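Local structure of quinone oxidoreductase (Thermus thermophilus, 1IZ0) at residues M1-L6 with P56-M61; E27-V32 with A82-V87; L130-A135 with V193-G198; L154-R159 with A175-V180. The protein binds NADPH and probably uses it to reduce quinones, as a member of the zinc-binding dehydrogenase superfamily. One frame throughout, in Å; residues are numbered along the deposited sequence.

Contact 1. Residues M1-L6 with P56-M61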
loop_
_atom_site.group_PDB
_atom_site.type_symbol
_atom_site.label_atom_id
_atom_site.label_comp_id
_atom_site.label_asym_id
_atom_site.label_seq_id
_atom_site.Cartn_x
_atom_site.Cartn_y
_atom_site.Cartn_z
HETATM N N MSE A 1 -2.535 -10.646 27.266
HETATM C CA MSE A 1 -3.314 -9.846 26.274
HETATM C C MSE A 1 -3.940 -10.744 25.218
HETATM O O MSE A 1 -3.497 -11.873 25.002
HETATM C CB MSE A 1 -2.402 -8.846 25.566
HETATM C CG MSE A 1 -1.303 -9.509 24.761
HETATM SE SE MSE A 1 -0.352 -8.273 23.619
HETATM C CE MSE A 1 0.587 -9.555 22.519
ATOM N N LYS A 2 -4.966 -10.231 24.555
ATOM C CA LYS A 2 -5.631 -10.978 23.505
ATOM C C LYS A 2 -4.851 -10.742 22.215
ATOM O O LYS A 2 -4.255 -9.681 22.022
ATOM C CB LYS A 2 -7.086 -10.506 23.361
ATOM C CG LYS A 2 -7.242 -9.018 23.061
ATOM C CD LYS A 2 -8.720 -8.580 22.980
ATOM C CE LYS A 2 -8.842 -7.100 22.592
ATOM N NZ LYS A 2 -10.249 -6.601 22.531
ATOM N N ALA A 3 -4.838 -11.734 21.335
ATOM C CA ALA A 3 -4.120 -11.592 20.075
ATOM C C ALA A 3 -4.496 -12.697 19.113
ATOM O O ALA A 3 -4.917 -13.777 19.530
ATOM C CB ALA A 3 -2.614 -11.621 20.323
ATOM N N TRP A 4 -4.344 -12.421 17.822
ATOM C CA TRP A 4 -4.636 -13.412 16.802
ATOM C C TRP A 4 -3.329 -14.066 16.392
ATOM O O TRP A 4 -2.340 -13.387 16.097
ATOM C CB TRP A 4 -5.309 -12.772 15.584
ATOM C CG TRP A 4 -6.737 -12.385 15.831
ATOM C CD1 TRP A 4 -7.216 -11.138 16.118
ATOM C CD2 TRP A 4 -7.875 -13.256 15.814
ATOM N NE1 TRP A 4 -8.583 -11.178 16.276
ATOM C CE2 TRP A 4 -9.014 -12.465 16.095
ATOM C CE3 TRP A 4 -8.043 -14.631 15.589
ATOM C CZ2 TRP A 4 -10.307 -13.002 16.154
ATOM C CZ3 TRP A 4 -9.334 -15.166 15.648
ATOM C CH2 TRP A 4 -10.447 -14.348 15.928
ATOM N N VAL A 5 -3.322 -15.391 16.391
ATOM C CA VAL A 5 -2.127 -16.129 16.028
ATOM C C VAL A 5 -2.422 -17.127 14.928
ATOM O O VAL A 5 -3.465 -17.783 14.930
ATOM C CB VAL A 5 -1.554 -16.883 17.245
ATOM C CG1 VAL A 5 -0.268 -17.604 16.855
ATOM C CG2 VAL A 5 -1.281 -15.901 18.374
ATOM N N LEU A 6 -1.498 -17.224 13.982
ATOM C CA LEU A 6 -1.617 -18.151 12.866
ATOM C C LEU A 6 -0.615 -19.264 13.175
ATOM O O LEU A 6 0.595 -19.045 13.140
ATOM C CB LEU A 6 -1.261 -17.425 11.562
ATOM C CG LEU A 6 -1.502 -18.024 10.164
ATOM C CD1 LEU A 6 -0.306 -18.824 9.737
ATOM C CD2 LEU A 6 -2.771 -18.853 10.146
ATOM N N PRO A 56 4.572 -20.254 14.693
ATOM C CA PRO A 56 3.389 -19.398 14.824
ATOM C C PRO A 56 3.760 -17.919 14.860
ATOM O O PRO A 56 4.870 -17.557 15.252
ATOM C CB PRO A 56 2.768 -19.873 16.134
ATOM C CG PRO A 56 3.963 -20.242 16.947
ATOM C CD PRO A 56 4.848 -20.972 15.951
ATOM N N PHE A 57 2.837 -17.067 14.422
ATOM C CA PHE A 57 3.077 -15.631 14.445
ATOM C C PHE A 57 1.780 -14.841 14.404
ATOM O O PHE A 57 0.752 -15.324 13.933
ATOM C CB PHE A 57 4.002 -15.195 13.291
ATOM C CG PHE A 57 3.396 -15.328 11.915
ATOM C CD1 PHE A 57 3.783 -16.362 11.068
ATOM C CD2 PHE A 57 2.475 -14.387 11.448
ATOM C CE1 PHE A 57 3.268 -16.456 9.775
ATOM C CE2 PHE A 57 1.954 -14.469 10.162
ATOM C CZ PHE A 57 2.353 -15.508 9.320
ATOM N N ILE A 58 1.843 -13.621 14.914
ATOM C CA ILE A 58 0.697 -12.728 14.955
ATOM C C ILE A 58 0.679 -11.907 13.673
ATOM O O ILE A 58 1.586 -11.115 13.433
ATOM C CB ILE A 58 0.813 -11.772 16.155
ATOM C CG1 ILE A 58 0.878 -12.585 17.451
ATOM C CG2 ILE A 58 -0.350 -10.785 16.167
ATOM C CD1 ILE A 58 1.264 -11.761 18.666
ATOM N N PRO A 59 -0.343 -12.097 12.821
ATOM C CA PRO A 59 -0.425 -11.333 11.570
ATOM C C PRO A 59 -0.553 -9.842 11.876
ATOM O O PRO A 59 -0.776 -9.461 13.028
ATOM C CB PRO A 59 -1.682 -11.893 10.909
ATOM C CG PRO A 59 -1.727 -13.298 11.400
ATOM C CD PRO A 59 -1.384 -13.137 12.865
ATOM N N GLY A 60 -0.414 -9.002 10.853
ATOM C CA GLY A 60 -0.520 -7.564 11.055
ATOM C C GLY A 60 0.836 -6.880 11.052
ATOM O O GLY A 60 1.677 -7.156 11.909
HETATM N N MSE A 61 1.047 -5.975 10.101
HETATM C CA MSE A 61 2.321 -5.273 9.982
HETATM C C MSE A 61 2.178 -3.762 9.994
HETATM O O MSE A 61 3.150 -3.049 10.223
HETATM C CB MSE A 61 3.018 -5.660 8.679
HETATM C CG MSE A 61 3.195 -7.148 8.454
HETATM SE SE MSE A 61 4.197 -7.474 6.829
HETATM C CE MSE A 61 3.169 -6.336 5.638
#
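I58 leans on the first strand of the chain, and its side chain can be followed across three successive residues there and on to M1. CB sits 3.5 Å from the carbonyl O of W4. CG2, anti to the backbone N, and CG1, placed anti to the carbonyl carbon (chi1 -59°), both stay near that same oxygen, and CG1 also reaches V5, 4.1 Å from its CG2. The tip, CD1, reaches A3, 4.2 Å from its CB, and just meets CE of the selenomethionine at M1. W4 O is covered further by the CA of I58, through a CA-H...O contact, and by the ring of P59, whose CD lies 3.4 Å away.

The backbones meet in a single antiparallel hydrogen-bonded pair, L6 with F57. L6 N donates to F57 O over 2.9 Å, almost straight at 171°, and F57 N returns a longer bond of 3.3 Å to L6 O. V5 CG1 lies beside P56 CB, the two side chains pointing the same way; L6 CD1 approaches CZ of the F57 ring obliquely. The segments run nearly crosswise, so pairing stops there. The strand 2-6, hydrogen-bonded to 13-17 in a two-stranded antiparallel sheet, is thus fastened to the loop that leads into strand 62-67 of the GroES-like domain characteristic of alcohol dehydrogenase relatives.

Contact 2. Residues E27-V32 with A82-V87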
loop_
_atom_site.group_PDB
_atom_site.type_symbol
_atom_site.label_atom_id
_atom_site.label_comp_id
_atom_site.label_asym_id
_atom_site.label_seq_id
_atom_site.Cartn_x
_atom_site.Cartn_y
_atom_site.Cartn_z
ATOM N N GLU A 27 13.110 0.179 22.489
ATOM C CA GLU A 27 11.742 -0.095 22.039
ATOM C C GLU A 27 10.699 0.445 23.012
ATOM O O GLU A 27 10.970 0.659 24.197
ATOM C CB GLU A 27 11.489 -1.604 21.900
ATOM C CG GLU A 27 12.442 -2.368 21.012
ATOM C CD GLU A 27 12.019 -3.824 20.835
ATOM O OE1 GLU A 27 11.575 -4.446 21.823
ATOM O OE2 GLU A 27 12.139 -4.353 19.711
ATOM N N VAL A 28 9.494 0.650 22.496
ATOM C CA VAL A 28 8.379 1.098 23.311
ATOM C C VAL A 28 7.243 0.132 23.022
ATOM O O VAL A 28 7.228 -0.519 21.980
ATOM C CB VAL A 28 7.916 2.517 22.939
ATOM C CG1 VAL A 28 8.983 3.532 23.316
ATOM C CG2 VAL A 28 7.599 2.584 21.453
ATOM N N VAL A 29 6.302 0.031 23.948
ATOM C CA VAL A 29 5.156 -0.842 23.759
ATOM C C VAL A 29 3.967 0.054 23.443
ATOM O O VAL A 29 3.565 0.868 24.274
ATOM C CB VAL A 29 4.847 -1.651 25.037
ATOM C CG1 VAL A 29 3.694 -2.612 24.772
ATOM C CG2 VAL A 29 6.091 -2.416 25.486
ATOM N N LEU A 30 3.415 -0.060 22.241
ATOM C CA LEU A 30 2.271 0.771 21.920
ATOM C C LEU A 30 0.996 -0.040 22.012
ATOM O O LEU A 30 0.957 -1.205 21.605
ATOM C CB LEU A 30 2.417 1.406 20.526
ATOM C CG LEU A 30 2.104 0.755 19.177
ATOM C CD1 LEU A 30 0.611 0.481 19.022
ATOM C CD2 LEU A 30 2.548 1.723 18.077
ATOM N N ARG A 31 -0.034 0.567 22.596
ATOM C CA ARG A 31 -1.321 -0.089 22.708
ATOM C C ARG A 31 -2.017 0.185 21.387
ATOM O O ARG A 31 -2.247 1.338 21.017
ATOM C CB ARG A 31 -2.134 0.461 23.890
ATOM C CG ARG A 31 -2.119 1.962 24.045
ATOM C CD ARG A 31 -2.968 2.390 25.250
ATOM N NE ARG A 31 -4.396 2.225 24.992
ATOM C CZ ARG A 31 -5.087 2.974 24.138
ATOM N NH1 ARG A 31 -4.480 3.943 23.467
ATOM N NH2 ARG A 31 -6.380 2.753 23.945
ATOM N N VAL A 32 -2.328 -0.897 20.682
ATOM C CA VAL A 32 -2.961 -0.862 19.374
ATOM C C VAL A 32 -4.408 -0.356 19.320
ATOM O O VAL A 32 -5.260 -0.750 20.124
ATOM C CB VAL A 32 -2.899 -2.272 18.737
ATOM C CG1 VAL A 32 -3.386 -2.235 17.301
ATOM C CG2 VAL A 32 -1.469 -2.801 18.805
ATOM N N ALA A 82 -2.907 -7.549 17.797
ATOM C CA ALA A 82 -2.806 -7.816 19.224
ATOM C C ALA A 82 -3.073 -6.515 19.968
ATOM O O ALA A 82 -3.065 -5.440 19.365
ATOM C CB ALA A 82 -1.416 -8.347 19.560
ATOM N N GLU A 83 -3.301 -6.609 21.273
ATOM C CA GLU A 83 -3.574 -5.429 22.086
ATOM C C GLU A 83 -2.367 -4.525 22.260
ATOM O O GLU A 83 -2.516 -3.308 22.371
ATOM C CB GLU A 83 -4.100 -5.841 23.463
ATOM C CG GLU A 83 -5.556 -6.234 23.453
ATOM C CD GLU A 83 -6.071 -6.558 24.835
ATOM O OE1 GLU A 83 -5.659 -7.596 25.396
ATOM O OE2 GLU A 83 -6.885 -5.768 25.362
ATOM N N ARG A 84 -1.178 -5.116 22.291
ATOM C CA ARG A 84 0.049 -4.348 22.456
ATOM C C ARG A 84 1.167 -4.949 21.619
ATOM O O ARG A 84 1.212 -6.166 21.421
ATOM C CB ARG A 84 0.460 -4.315 23.935
ATOM C CG ARG A 84 -0.498 -3.520 24.816
ATOM C CD ARG A 84 -0.224 -3.721 26.296
ATOM N NE ARG A 84 -1.204 -3.019 27.127
ATOM C CZ ARG A 84 -1.274 -1.694 27.254
ATOM N NH1 ARG A 84 -0.418 -0.914 26.605
ATOM N NH2 ARG A 84 -2.205 -1.144 28.027
ATOM N N VAL A 85 2.059 -4.088 21.127
ATOM C CA VAL A 85 3.189 -4.519 20.310
ATOM C C VAL A 85 4.426 -3.710 20.661
ATOM O O VAL A 85 4.339 -2.497 20.857
ATOM C CB VAL A 85 2.938 -4.292 18.802
ATOM C CG1 VAL A 85 3.563 -5.414 18.005
ATOM C CG2 VAL A 85 1.464 -4.169 18.527
ATOM N N ALA A 86 5.575 -4.377 20.733
ATOM C CA ALA A 86 6.829 -3.693 21.032
ATOM C C ALA A 86 7.327 -3.130 19.709
ATOM O O ALA A 86 7.349 -3.835 18.697
ATOM C CB ALA A 86 7.850 -4.671 21.611
ATOM N N VAL A 87 7.724 -1.862 19.707
ATOM C CA VAL A 87 8.183 -1.225 18.481
ATOM C C VAL A 87 9.436 -0.375 18.691
ATOM O O VAL A 87 9.541 0.356 19.668
ATOM C CB VAL A 87 7.068 -0.313 17.894
ATOM C CG1 VAL A 87 7.519 0.290 16.571
ATOM C CG2 VAL A 87 5.787 -1.107 17.716
HETATM O O HOH W 1 -5.058 -2.165 22.412
#
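The guanidinium of R84 meets the root of the R31 side chain obliquely, NH1 lying 3.5 Å from R31 CB. R84 reaches there on a chain extended from CG to NE; the R84 and V29 side chains cross at about a right angle, R84 CB 3.7 Å from V29 CG1. The second guanidinium turns off: R31 bends at chi3, and its NE ends 5.0 Å from R84 NH2, like charges near each other but not touching. E20 gives R84 a long, weak ion pair. An alanine in place of R84 would keep the CB contact with V29 but would probably uncover the flank of R31 and leave E20 without that distant mate.

Beneath, strands 27-37 and 84-88 run antiparallel in the mixed sheet of the GroES-like domain, with V28 hydrogen-bonded to V87 and L30 to V85. V87 N to V28 O is the shortest of these bonds at 2.7 Å, nearly along the C=O axis. On the sheet face opposite the arginines, L30 CD2 meets V87 CG2 at 4.3 Å. V32 CG2 comes unusually close to V85 CG2, 3.2 Å. V32 N donates to E83 O from above the carbonyl plane, and a water donates both to that oxygen and to V32 O.

Contact 3. Residues L130-A135 with V193-G198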
loop_
_atom_site.group_PDB
_atom_site.type_symbol
_atom_site.label_atom_id
_atom_site.label_comp_id
_atom_site.label_asym_id
_atom_site.label_seq_id
_atom_site.Cartn_x
_atom_site.Cartn_y
_atom_site.Cartn_z
ATOM N N LEU A 130 -0.194 5.766 -15.443
ATOM C CA LEU A 130 -1.351 4.889 -15.365
ATOM C C LEU A 130 -1.367 4.232 -13.985
ATOM O O LEU A 130 -0.365 3.657 -13.552
ATOM C CB LEU A 130 -1.269 3.826 -16.465
ATOM C CG LEU A 130 -2.307 2.700 -16.578
ATOM C CD1 LEU A 130 -1.966 1.609 -15.603
ATOM C CD2 LEU A 130 -3.714 3.235 -16.339
ATOM N N VAL A 131 -2.491 4.347 -13.287
ATOM C CA VAL A 131 -2.646 3.735 -11.971
ATOM C C VAL A 131 -3.735 2.673 -12.084
ATOM O O VAL A 131 -4.862 2.979 -12.479
ATOM C CB VAL A 131 -3.071 4.764 -10.901
ATOM C CG1 VAL A 131 -3.322 4.056 -9.563
ATOM C CG2 VAL A 131 -1.989 5.822 -10.744
ATOM N N GLN A 132 -3.401 1.431 -11.742
ATOM C CA GLN A 132 -4.368 0.346 -11.834
ATOM C C GLN A 132 -5.055 0.122 -10.495
ATOM O O GLN A 132 -4.657 0.710 -9.486
ATOM C CB GLN A 132 -3.669 -0.933 -12.296
ATOM C CG GLN A 132 -2.963 -0.787 -13.633
ATOM C CD GLN A 132 -2.209 -2.040 -14.022
ATOM O OE1 GLN A 132 -1.654 -2.730 -13.167
ATOM N NE2 GLN A 132 -2.174 -2.337 -15.316
ATOM N N ALA A 133 -6.087 -0.723 -10.485
ATOM C CA ALA A 133 -6.831 -0.992 -9.257
ATOM C C ALA A 133 -6.933 0.347 -8.533
ATOM O O ALA A 133 -6.745 0.435 -7.313
ATOM C CB ALA A 133 -6.074 -2.015 -8.396
ATOM N N ALA A 134 -7.243 1.385 -9.307
ATOM C CA ALA A 134 -7.321 2.759 -8.812
ATOM C C ALA A 134 -8.336 3.074 -7.716
ATOM O O ALA A 134 -8.359 4.193 -7.205
ATOM C CB ALA A 134 -7.523 3.706 -9.984
ATOM N N ALA A 135 -9.176 2.110 -7.355
ATOM C CA ALA A 135 -10.164 2.340 -6.303
ATOM C C ALA A 135 -9.765 1.573 -5.045
ATOM O O ALA A 135 -10.507 1.541 -4.068
ATOM C CB ALA A 135 -11.548 1.902 -6.773
ATOM N N VAL A 193 3.832 3.543 -15.651
ATOM C CA VAL A 193 2.767 2.604 -15.362
ATOM C C VAL A 193 3.091 1.952 -14.020
ATOM O O VAL A 193 4.206 1.468 -13.819
ATOM C CB VAL A 193 2.662 1.496 -16.433
ATOM C CG1 VAL A 193 1.655 0.439 -15.979
ATOM C CG2 VAL A 193 2.230 2.093 -17.774
ATOM N N LEU A 194 2.137 1.986 -13.092
ATOM C CA LEU A 194 2.318 1.352 -11.789
ATOM C C LEU A 194 1.555 0.051 -11.929
ATOM O O LEU A 194 0.331 0.028 -11.847
ATOM C CB LEU A 194 1.726 2.209 -10.664
ATOM C CG LEU A 194 2.395 3.570 -10.421
ATOM C CD1 LEU A 194 1.736 4.271 -9.228
ATOM C CD2 LEU A 194 3.879 3.380 -10.156
ATOM N N GLU A 195 2.298 -1.024 -12.174
ATOM C CA GLU A 195 1.740 -2.355 -12.387
ATOM C C GLU A 195 1.455 -3.183 -11.147
ATOM O O GLU A 195 2.385 -3.561 -10.434
ATOM C CB GLU A 195 2.692 -3.158 -13.269
ATOM C CG GLU A 195 2.286 -3.257 -14.716
ATOM C CD GLU A 195 1.035 -4.076 -14.895
ATOM O OE1 GLU A 195 0.979 -5.199 -14.350
ATOM O OE2 GLU A 195 0.112 -3.599 -15.581
ATOM N N VAL A 196 0.180 -3.483 -10.905
ATOM C CA VAL A 196 -0.211 -4.321 -9.766
ATOM C C VAL A 196 -0.997 -5.537 -10.263
ATOM O O VAL A 196 -1.153 -6.520 -9.547
ATOM C CB VAL A 196 -1.075 -3.549 -8.740
ATOM C CG1 VAL A 196 -0.235 -2.475 -8.063
ATOM C CG2 VAL A 196 -2.288 -2.924 -9.432
ATOM N N ARG A 197 -1.482 -5.463 -11.498
ATOM C CA ARG A 197 -2.234 -6.559 -12.109
ATOM C C ARG A 197 -1.263 -7.710 -12.394
ATOM O O ARG A 197 -1.541 -8.868 -12.070
ATOM C CB ARG A 197 -2.890 -6.079 -13.406
ATOM C CG ARG A 197 -3.909 -4.961 -13.209
ATOM C CD ARG A 197 -5.324 -5.505 -13.072
ATOM N NE ARG A 197 -5.853 -5.943 -14.362
ATOM C CZ ARG A 197 -6.955 -6.671 -14.515
ATOM N NH1 ARG A 197 -7.657 -7.057 -13.454
ATOM N NH2 ARG A 197 -7.352 -7.021 -15.732
ATOM N N GLY A 198 -0.131 -7.377 -13.014
ATOM C CA GLY A 198 0.898 -8.365 -13.304
ATOM C C GLY A 198 0.665 -9.424 -14.372
ATOM O O GLY A 198 1.612 -10.099 -14.785
HETATM O O HOH W 2 -1.437 1.191 -9.966
#
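Q132 drives its amide into the turn that follows strand 190-195, and here the contact is tight. Its CG stands anti to the carbonyl carbon (chi1 -58°), and the chain runs on extended. OE1 accepts two backbone N-H groups, V196 N at 3.0 Å and R197 N at 3.2 Å, both bonds fairly straight. NE2 donates to E195 OE2 over 2.6 Å, short but bent, 132° at the hydrogen, arriving from above a carboxylate plane turned 79° from the amide. The same OE2 is also bonded to S204, and E195 OE1 takes G198 N, so both carboxylate oxygens are held. A leucine in place of Q132 would probably leave the V196 and R197 N-H groups without their acceptor and E195 without its amide partner.

Below, L194 N bonds to L130 O at 3.0 Å, and L130 CD1 packs alongside V193 CG1 at 3.8 Å. Beyond this pair the strands part, and a water bridges Q132 N and L194 O. The outer side is looser still: A133 CB only brushes V196 CG2 at 4.0 Å, and exposed R197 turns its guanidinium to the ring of Y177 in a cation-pi contact. The place where the strands part lies at the C-terminal ends of neighbouring strands 128-131 and 190-195, the central switch point of a Rossmann fold, beside I217 and Y177 of the NADPH site.

Contact 4. Residues L154-R159 with A175-V180. With SO4 (sulfate ion), chain B.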
loop_
_atom_site.group_PDB
_atom_site.type_symbol
_atom_site.label_atom_id
_atom_site.label_comp_id
_atom_site.label_asym_id
_atom_site.label_seq_id
_atom_site.Cartn_x
_atom_site.Cartn_y
_atom_site.Cartn_z
ATOM N N LEU A 154 -3.995 8.663 -15.141
ATOM C CA LEU A 154 -4.994 7.909 -15.898
ATOM C C LEU A 154 -5.292 6.749 -14.962
ATOM O O LEU A 154 -4.437 5.887 -14.762
ATOM C CB LEU A 154 -4.400 7.360 -17.201
ATOM C CG LEU A 154 -5.265 7.033 -18.424
ATOM C CD1 LEU A 154 -4.572 5.909 -19.199
ATOM C CD2 LEU A 154 -6.673 6.611 -18.045
ATOM N N ALA A 155 -6.484 6.735 -14.377
ATOM C CA ALA A 155 -6.857 5.678 -13.442
ATOM C C ALA A 155 -7.632 4.587 -14.146
ATOM O O ALA A 155 -8.410 4.856 -15.058
ATOM C CB ALA A 155 -7.700 6.257 -12.296
ATOM N N ALA A 156 -7.418 3.349 -13.723
ATOM C CA ALA A 156 -8.127 2.232 -14.320
ATOM C C ALA A 156 -8.614 1.291 -13.228
ATOM O O ALA A 156 -7.978 1.159 -12.184
ATOM C CB ALA A 156 -7.217 1.498 -15.287
ATOM N N ALA A 157 -9.763 0.666 -13.465
ATOM C CA ALA A 157 -10.348 -0.288 -12.527
ATOM C C ALA A 157 -11.150 -1.306 -13.338
ATOM O O ALA A 157 -11.304 -1.155 -14.551
ATOM C CB ALA A 157 -11.249 0.428 -11.522
ATOM N N SER A 158 -11.674 -2.330 -12.673
ATOM C CA SER A 158 -12.429 -3.373 -13.363
ATOM C C SER A 158 -13.882 -3.035 -13.704
ATOM O O SER A 158 -14.356 -3.340 -14.795
ATOM C CB SER A 158 -12.413 -4.658 -12.532
ATOM O OG SER A 158 -13.010 -4.449 -11.258
ATOM N N ARG A 159 -14.579 -2.404 -12.769
ATOM C CA ARG A 159 -15.990 -2.080 -12.942
ATOM C C ARG A 159 -16.223 -0.576 -13.053
ATOM O O ARG A 159 -15.549 0.216 -12.397
ATOM C CB ARG A 159 -16.772 -2.635 -11.740
ATOM C CG ARG A 159 -17.996 -3.480 -12.070
ATOM C CD ARG A 159 -19.313 -2.802 -11.644
ATOM N NE ARG A 159 -19.656 -1.653 -12.487
ATOM C CZ ARG A 159 -20.824 -1.014 -12.457
ATOM N NH1 ARG A 159 -21.779 -1.403 -11.623
ATOM N NH2 ARG A 159 -21.047 0.007 -13.275
ATOM N N ALA A 175 -10.769 4.830 -16.392
ATOM C CA ALA A 175 -11.272 3.883 -17.378
ATOM C C ALA A 175 -11.228 2.426 -16.939
ATOM O O ALA A 175 -10.457 2.056 -16.061
ATOM C CB ALA A 175 -10.494 4.050 -18.673
ATOM N N THR A 176 -12.067 1.596 -17.553
ATOM C CA THR A 176 -12.074 0.180 -17.228
ATOM C C THR A 176 -10.865 -0.404 -17.948
ATOM O O THR A 176 -10.373 0.178 -18.918
ATOM C CB THR A 176 -13.345 -0.516 -17.735
ATOM O OG1 THR A 176 -13.449 -0.326 -19.149
ATOM C CG2 THR A 176 -14.585 0.057 -17.052
ATOM N N TYR A 177 -10.376 -1.544 -17.478
ATOM C CA TYR A 177 -9.207 -2.146 -18.099
ATOM C C TYR A 177 -9.348 -2.336 -19.606
ATOM O O TYR A 177 -8.399 -2.123 -20.356
ATOM C CB TYR A 177 -8.881 -3.481 -17.417
ATOM C CG TYR A 177 -8.482 -3.315 -15.965
ATOM C CD1 TYR A 177 -7.484 -2.412 -15.599
ATOM C CD2 TYR A 177 -9.106 -4.049 -14.954
ATOM C CE1 TYR A 177 -7.115 -2.241 -14.267
ATOM C CE2 TYR A 177 -8.747 -3.882 -13.614
ATOM C CZ TYR A 177 -7.751 -2.976 -13.277
ATOM O OH TYR A 177 -7.388 -2.794 -11.951
ATOM N N ALA A 178 -10.536 -2.715 -20.057
ATOM C CA ALA A 178 -10.760 -2.944 -21.480
ATOM C C ALA A 178 -10.538 -1.694 -22.333
ATOM O O ALA A 178 -10.123 -1.793 -23.494
ATOM C CB ALA A 178 -12.176 -3.482 -21.703
ATOM N N GLU A 179 -10.807 -0.521 -21.767
ATOM C CA GLU A 179 -10.645 0.719 -22.524
ATOM C C GLU A 179 -9.320 1.457 -22.330
ATOM O O GLU A 179 -9.073 2.464 -22.989
ATOM C CB GLU A 179 -11.825 1.660 -22.243
ATOM C CG GLU A 179 -12.324 1.635 -20.809
ATOM C CD GLU A 179 -13.703 2.270 -20.655
ATOM O OE1 GLU A 179 -14.579 1.980 -21.497
ATOM O OE2 GLU A 179 -13.914 3.044 -19.692
ATOM N N VAL A 180 -8.462 0.949 -21.449
ATOM C CA VAL A 180 -7.167 1.580 -21.207
ATOM C C VAL A 180 -6.324 1.722 -22.484
ATOM O O VAL A 180 -5.709 2.769 -22.720
ATOM C CB VAL A 180 -6.351 0.797 -20.134
ATOM C CG1 VAL A 180 -4.858 1.164 -20.216
ATOM C CG2 VAL A 180 -6.875 1.141 -18.740
HETATM S S SO4 B . -9.839 -3.958 -9.538
HETATM O O1 SO4 B . -9.425 -3.515 -8.028
HETATM O O2 SO4 B . -10.318 -2.744 -10.170
HETATM O O3 SO4 B . -8.806 -4.482 -10.149
HETATM O O4 SO4 B . -10.952 -4.846 -9.312
#
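S158 and Y177 close on one sulfate ion from two sides. Y177 OH donates to O3 over 2.8 Å, the oxygen lying at the edge of the ring and in its plane. S158 gives two bonds, N to O2 and OG to O4, each 2.9 Å; OG takes the position between backbone N and carbonyl carbon (chi1 61°), which brings it to the same ion as its own N-H. K162 NZ adds another bond to the sulfate. Y177 OH also accepts a bond from the backbone N-H of A133, from a different direction than the sulfate.

Further in, the strands pair in parallel: A175 N donates to A155 O at 2.7 Å, and A157 N to A175 O at 3.0 Å. A157 O receives a weak bond from Y177 N and lies over one face of the Y177 ring, 3.6 Å above its plane and offset toward the rim. A156 CB fills the angle between that ring and V180, 3.9 Å from Y177 CE1 and a tight 3.5 Å from V180 CG2.

Strands 152-157 and 173-176, with helix 164-168 between them, form a beta-alpha-beta unit at the edge of the Rossmann sheet. The sulfate, probably from the crystallisation liquor, lies among S158, K162 and Y177, all NADPH-binding residues; its place beyond the second strand is consistent with the pocket for the 2'-phosphate that marks NADPH.

How the contacts relate
The four contacts fall into two pairs on opposite sides of the chain's centre. Contacts 1 and 2, with centres about 12 Å apart, belong to the GroES-like part; their segments alternate along the chain, and K2 N meets E83 OE1 where they touch. Contacts 3 and 4, with centres about 9 Å apart, share the parallel Rossmann sheet, where strands 128-131 and 152-157 are neighbours, and contact 4 is nested in the loop closed by contact 3. Between the pairs, centres lie about 30 to 40 Å apart. The first pair, complete before the second begins, lies away from the NADPH-binding residues; the second pair borders or contains them.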